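Local coordinates for protein Cry23AA1 (PDB 4RHZ) that is an insecticidal-type crystal toxin of the aerolysin family that pairs with Cry37Aa1 as a binary complex and probably forms membrane pores, at the interface of chains A and B. Residues are numbered along the deposited sequence; one frame, centred on the assembly and turned at random. Chains: chain A, Cry23AA1; chain B, Cry37AA1.

The interface of chains A and B. Residues chain A 48-51, 155; chain B 99-100, 103-105.
OE1 of the A:Glu48 carboxylate is gripped by the hydroxyl OG1 of B:Thr105 at 2.6 Å and by water 1 at 2.9 Å. The hydroxyl comes in from above the carboxylate plane, 41° out of it, and the two side chains cross at about a right angle. A:Glu48 gets there with CG anti to its own carbonyl carbon (chi1 -71°) and the chain extended beyond it, lying alongside B:Gly103, whose carbonyl O makes a close, doubtful approach to OE1 (3.1 Å) and not a bond. Water 1 also bonds to the backbone N of B:Gly103 and the carbonyl O of B:Val104, tying the carboxylate to the loop leading into strand 105-110 of Cry37Aa1.

Next to this, the backbones pair as a parallel beta bridge between A:Val50 and B:Thr105: B:Thr105 N donates to A:Pro49 O (2.8 Å), and A:Asn51 N donates to B:Thr105 O (2.9 Å). This joins the start of strand 50-61 of Cry23Aa1 to the start of that strand.

A:Asn51 then reaches across with its amide. ND2 meets a lone pair of B:Cys99 O at 2.8 Å, while OD1 accepts NE2 of A:Gln155 in the carbonyl plane. Each acceptor oxygen lies nearly in the plane of the amide that donates to it, and the two bonds together favour this flip of the A:Asn51 amide. B:Val104 meets A:Gln155 tip to tip, CG1 lying 3.5 Å from NE2; it crosses A:Asn51 at about a right angle, with CG1 3.7 Å from CG.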
loop_
_atom_site.group_PDB
_atom_site.type_symbol
_atom_site.label_atom_id
_atom_site.label_comp_id
_atom_site.label_asym_id
_atom_site.label_seq_id
_atom_site.Cartn_x
_atom_site.Cartn_y
_atom_site.Cartn_z
ATOM N N GLU A 48 -1.384 6.143 -2.385
ATOM C CA GLU A 48 -2.575 6.440 -1.558
ATOM C C GLU A 48 -3.458 5.209 -1.319
ATOM O O GLU A 48 -3.561 4.320 -2.172
ATOM C CB GLU A 48 -3.413 7.554 -2.205
ATOM C CG GLU A 48 -2.806 8.986 -2.158
ATOM C CD GLU A 48 -3.833 10.046 -2.650
ATOM O OE1 GLU A 48 -4.998 9.664 -2.991
ATOM O OE2 GLU A 48 -3.477 11.247 -2.690
ATOM N N PRO A 49 -4.087 5.129 -0.163
ATOM C CA PRO A 49 -5.172 4.128 -0.061
ATOM C C PRO A 49 -6.297 4.267 -1.119
ATOM O O PRO A 49 -6.513 5.364 -1.646
ATOM C CB PRO A 49 -5.775 4.388 1.349
ATOM C CG PRO A 49 -4.814 5.266 2.067
ATOM C CD PRO A 49 -3.939 5.945 1.052
ATOM N N VAL A 50 -6.957 3.158 -1.441
ATOM C CA VAL A 50 -7.969 3.120 -2.426
ATOM C C VAL A 50 -9.364 2.608 -1.867
ATOM O O VAL A 50 -9.457 1.485 -1.331
ATOM C CB VAL A 50 -7.545 2.248 -3.671
ATOM C CG1 VAL A 50 -8.702 2.156 -4.682
ATOM C CG2 VAL A 50 -6.281 2.863 -4.372
ATOM N N ASN A 51 -10.415 3.411 -2.100
ATOM C CA ASN A 51 -11.782 3.092 -1.730
ATOM C C ASN A 51 -12.340 2.285 -2.842
ATOM O O ASN A 51 -12.350 2.734 -3.965
ATOM C CB ASN A 51 -12.636 4.385 -1.539
ATOM C CG ASN A 51 -12.386 5.060 -0.162
ATOM O OD1 ASN A 51 -11.664 4.505 0.729
ATOM N ND2 ASN A 51 -13.009 6.244 0.049
ATOM N N GLN A 155 -11.601 0.415 2.197
ATOM C CA GLN A 155 -10.458 1.192 1.895
ATOM C C GLN A 155 -9.179 0.302 2.013
ATOM O O GLN A 155 -8.785 -0.077 3.103
ATOM C CB GLN A 155 -10.388 2.401 2.816
ATOM C CG GLN A 155 -9.277 3.292 2.510
ATOM C CD GLN A 155 -9.334 4.569 3.268
ATOM O OE1 GLN A 155 -8.506 4.823 4.153
ATOM N NE2 GLN A 155 -10.338 5.411 2.941
ATOM N N CYS B 99 -16.992 7.865 -3.082
ATOM C CA CYS B 99 -16.495 9.092 -2.480
ATOM C C CYS B 99 -15.182 8.814 -1.674
ATOM O O CYS B 99 -14.969 7.718 -1.217
ATOM C CB CYS B 99 -17.584 9.645 -1.480
ATOM S SG CYS B 99 -19.306 9.670 -2.257
ATOM N N SER B 100 -14.380 9.842 -1.433
ATOM C CA SER B 100 -13.276 9.745 -0.494
ATOM C C SER B 100 -12.938 11.121 0.091
ATOM O O SER B 100 -13.308 12.137 -0.470
ATOM C CB SER B 100 -12.028 9.248 -1.250
ATOM O OG SER B 100 -11.766 10.127 -2.341
ATOM N N GLY B 103 -6.607 12.713 -0.427
ATOM C CA GLY B 103 -5.505 11.878 0.087
ATOM C C GLY B 103 -5.892 10.429 -0.014
ATOM O O GLY B 103 -5.013 9.553 0.115
ATOM N N VAL B 104 -7.192 10.142 -0.211
ATOM C CA VAL B 104 -7.598 8.781 -0.496
ATOM C C VAL B 104 -8.088 8.779 -1.914
ATOM O O VAL B 104 -8.735 9.784 -2.365
ATOM C CB VAL B 104 -8.675 8.300 0.437
ATOM C CG1 VAL B 104 -9.220 6.924 0.028
ATOM C CG2 VAL B 104 -8.186 8.293 1.931
ATOM N N THR B 105 -7.745 7.708 -2.642
ATOM C CA THR B 105 -8.020 7.615 -4.048
ATOM C C THR B 105 -9.251 6.730 -4.202
ATOM O O THR B 105 -9.460 5.829 -3.380
ATOM C CB THR B 105 -6.780 7.020 -4.745
ATOM O OG1 THR B 105 -5.811 8.065 -4.883
ATOM C CG2 THR B 105 -7.051 6.450 -6.097
HETATM O O HOH W 1 -7.107 11.672 -3.253
#